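Local coordinates for protein CmeC (Campylobacter jejuni, PDB 4MT4) that forms a trimeric outer membrane channel of the outer membrane factor family and probably serves as the exit duct for multidrug efflux, at residues 374-379 with 436-441. Residues are numbered along the deposited sequence; the frame is centred on the assembly and turned at random.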
ATOM      1  N   VAL B 374     -20.497   5.720  19.049  1.00 45.40           N
ATOM      2  CA  VAL B 374     -21.799   5.124  18.771  1.00 48.48           C
ATOM      3  C   VAL B 374     -21.741   3.601  18.864  1.00 54.56           C
ATOM      4  O   VAL B 374     -22.638   2.972  19.421  1.00 54.29           O
ATOM      5  CB  VAL B 374     -22.326   5.533  17.380  1.00 52.05           C
ATOM      6  CG1 VAL B 374     -23.600   4.781  17.044  1.00 39.90           C
ATOM      7  CG2 VAL B 374     -22.570   7.035  17.328  1.00 56.01           C
ATOM      8  N   ALA B 375     -20.676   3.015  18.325  1.00 46.29           N
ATOM      9  CA  ALA B 375     -20.510   1.566  18.353  1.00 54.32           C
ATOM     10  C   ALA B 375     -20.400   1.052  19.782  1.00 49.50           C
ATOM     11  O   ALA B 375     -20.980   0.027  20.124  1.00 49.64           O
ATOM     12  CB  ALA B 375     -19.286   1.149  17.549  1.00 37.50           C
ATOM     13  N   ARG B 376     -19.662   1.780  20.613  1.00 43.44           N
ATOM     14  CA  ARG B 376     -19.428   1.376  21.995  1.00 50.83           C
ATOM     15  C   ARG B 376     -20.742   1.216  22.763  1.00 52.18           C
ATOM     16  O   ARG B 376     -20.955   0.206  23.439  1.00 45.77           O
ATOM     17  CB  ARG B 376     -18.521   2.396  22.693  1.00 42.86           C
ATOM     18  CG  ARG B 376     -17.712   1.859  23.871  1.00 47.52           C
ATOM     19  CD  ARG B 376     -18.570   1.684  25.117  1.00 48.69           C
ATOM     20  NE  ARG B 376     -19.395   2.860  25.376  1.00 56.34           N
ATOM     21  CZ  ARG B 376     -20.396   2.895  26.250  1.00 68.65           C
ATOM     22  NH1 ARG B 376     -20.706   1.813  26.952  1.00 54.05           N
ATOM     23  NH2 ARG B 376     -21.092   4.010  26.419  1.00 64.63           N
ATOM     24  N   LYS B 377     -21.620   2.208  22.652  1.00 48.83           N
ATOM     25  CA  LYS B 377     -22.882   2.186  23.384  1.00 60.57           C
ATOM     26  C   LYS B 377     -23.903   1.250  22.738  1.00 56.90           C
ATOM     27  O   LYS B 377     -24.782   0.721  23.414  1.00 55.34           O
ATOM     28  CB  LYS B 377     -23.462   3.600  23.498  1.00 57.87           C
ATOM     29  CG  LYS B 377     -23.943   4.204  22.189  1.00 53.53           C
ATOM     30  CD  LYS B 377     -24.608   5.554  22.423  1.00 54.34           C
ATOM     31  CE  LYS B 377     -25.205   6.114  21.142  1.00 50.17           C
ATOM     32  NZ  LYS B 377     -25.846   7.439  21.370  1.00 60.64           N
ATOM     33  N   THR B 378     -23.784   1.040  21.430  1.00 39.26           N
ATOM     34  CA  THR B 378     -24.697   0.146  20.727  1.00 48.93           C
ATOM     35  C   THR B 378     -24.374  -1.310  21.042  1.00 58.15           C
ATOM     36  O   THR B 378     -25.272  -2.121  21.274  1.00 51.82           O
ATOM     37  CB  THR B 378     -24.647   0.360  19.203  1.00 40.42           C
ATOM     38  OG1 THR B 378     -24.990   1.717  18.898  1.00 45.43           O
ATOM     39  CG2 THR B 378     -25.627  -0.571  18.501  1.00 51.63           C
ATOM     40  N   ILE B 379     -23.085  -1.635  21.055  1.00 48.96           N
ATOM     41  CA  ILE B 379     -22.637  -2.983  21.384  1.00 54.97           C
ATOM     42  C   ILE B 379     -22.903  -3.271  22.864  1.00 48.94           C
ATOM     43  O   ILE B 379     -23.100  -4.422  23.261  1.00 60.30           O
ATOM     44  CB  ILE B 379     -21.138  -3.173  21.051  1.00 43.88           C
ATOM     45  CG1 ILE B 379     -20.896  -2.978  19.553  1.00 53.10           C
ATOM     46  CG2 ILE B 379     -20.666  -4.558  21.443  1.00 53.65           C
ATOM     47  CD1 ILE B 379     -19.435  -2.979  19.165  1.00 41.48           C
ATOM     48  N   ALA B 436     -15.325  -5.539  24.115  1.00 41.47           N
ATOM     49  CA  ALA B 436     -13.997  -5.303  24.671  1.00 49.43           C
ATOM     50  C   ALA B 436     -13.155  -4.501  23.686  1.00 44.81           C
ATOM     51  O   ALA B 436     -12.468  -3.555  24.069  1.00 46.66           O
ATOM     52  CB  ALA B 436     -13.316  -6.622  25.008  1.00 47.61           C
ATOM     53  N   ASN B 437     -13.223  -4.881  22.415  1.00 38.50           N
ATOM     54  CA  ASN B 437     -12.504  -4.175  21.361  1.00 54.43           C
ATOM     55  C   ASN B 437     -13.132  -2.823  21.043  1.00 49.07           C
ATOM     56  O   ASN B 437     -12.473  -1.938  20.494  1.00 48.83           O
ATOM     57  CB  ASN B 437     -12.439  -5.027  20.092  1.00 44.16           C
ATOM     58  CG  ASN B 437     -11.525  -6.227  20.240  1.00 41.74           C
ATOM     59  OD1 ASN B 437     -10.749  -6.317  21.192  1.00 45.94           O
ATOM     60  ND2 ASN B 437     -11.604  -7.153  19.290  1.00 41.00           N
ATOM     61  N   SER B 438     -14.408  -2.668  21.382  1.00 45.38           N
ATOM     62  CA  SER B 438     -15.096  -1.399  21.180  1.00 43.14           C
ATOM     63  C   SER B 438     -14.568  -0.370  22.171  1.00 45.11           C
ATOM     64  O   SER B 438     -14.517   0.824  21.874  1.00 42.74           O
ATOM     65  CB  SER B 438     -16.610  -1.560  21.333  1.00 44.05           C
ATOM     66  OG  SER B 438     -16.974  -1.723  22.694  1.00 44.11           O
ATOM     67  N   ILE B 439     -14.177  -0.844  23.350  1.00 42.01           N
ATOM     68  CA  ILE B 439     -13.567   0.013  24.359  1.00 44.98           C
ATOM     69  C   ILE B 439     -12.236   0.549  23.847  1.00 49.86           C
ATOM     70  O   ILE B 439     -11.936   1.734  23.977  1.00 46.48           O
ATOM     71  CB  ILE B 439     -13.335  -0.738  25.686  1.00 40.76           C
ATOM     72  CG1 ILE B 439     -14.649  -1.309  26.219  1.00 53.35           C
ATOM     73  CG2 ILE B 439     -12.704   0.181  26.716  1.00 44.10           C
ATOM     74  CD1 ILE B 439     -15.686  -0.256  26.536  1.00 47.21           C
ATOM     75  N   VAL B 440     -11.448  -0.341  23.255  1.00 42.44           N
ATOM     76  CA  VAL B 440     -10.139   0.006  22.717  1.00 52.25           C
ATOM     77  C   VAL B 440     -10.248   1.029  21.588  1.00 45.99           C
ATOM     78  O   VAL B 440      -9.460   1.973  21.519  1.00 45.07           O
ATOM     79  CB  VAL B 440      -9.402  -1.248  22.201  1.00 50.64           C
ATOM     80  CG1 VAL B 440      -8.034  -0.880  21.649  1.00 45.08           C
ATOM     81  CG2 VAL B 440      -9.271  -2.274  23.313  1.00 44.35           C
ATOM     82  N   ASP B 441     -11.230   0.838  20.710  1.00 48.59           N
ATOM     83  CA  ASP B 441     -11.444   1.740  19.583  1.00 39.83           C
ATOM     84  C   ASP B 441     -11.701   3.170  20.050  1.00 48.43           C
ATOM     85  O   ASP B 441     -11.210   4.123  19.448  1.00 52.69           O
ATOM     86  CB  ASP B 441     -12.608   1.253  18.717  1.00 42.56           C
ATOM     87  CG  ASP B 441     -12.236   0.056  17.862  1.00 56.45           C
ATOM     88  OD1 ASP B 441     -11.048  -0.067  17.496  1.00 58.25           O
ATOM     89  OD2 ASP B 441     -13.130  -0.762  17.552  1.00 57.27           O
TER
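Arg376 meets Ser438 and Ile439 with the methylenes of its chain, while its flat guanidinium stands clear of 436-441: neither Ser438 nor Ile439 lies against a face of it. Polar partners from the same chain take its terminal nitrogens. NH2 bonds to Gly21 O and makes a salt bridge with Glu26, and NH1 bonds to the hydroxyl of Tyr435. CG lies anti to the backbone N (chi1 -155°), and the bend at chi2 (-76°) brings CD over to Ile439; a further bend at chi3 turns the guanidinium away.

Arg376 CG sits 3.8 Å from Ser438 OG. Beyond it, Arg376 CD comes within 3.8 Å of Ile439 CD1, the outer end of a side chain that runs across the arginine at a slant and also packs on Phe258 and Ile260. One turn along, Ile379 brings its CD1 to 3.8 Å from Ser438 CB. Ser438 thus points into the interface between Arg376 and Ile379, its CB 4.1 Å from Arg376 CA. Its hydroxyl turns back to its own helix and bonds to Tyr435 O.

The small side chain is consistent with the 5.2 Å between the CA atoms of Arg376 and Ser438. The local axes pass 8.9 Å apart. Their N-to-C directions make 158°, nearly antiparallel. This is the pairing of the long helices 339-405 and 411-445 in the helical barrel of the channel. Leu223 of a second subunit packs on Ala375, Thr378 and Ile379.

No hydrogen bond joins the two segments; they meet through buried van der Waals contacts, one of them to the serine oxygen. The arginine's charge is probably balanced largely by Glu26. Arg376 thus ties helix 339-405 to the N-terminal region, while its NH1 bond to Tyr435 links the two helices just before 436-441.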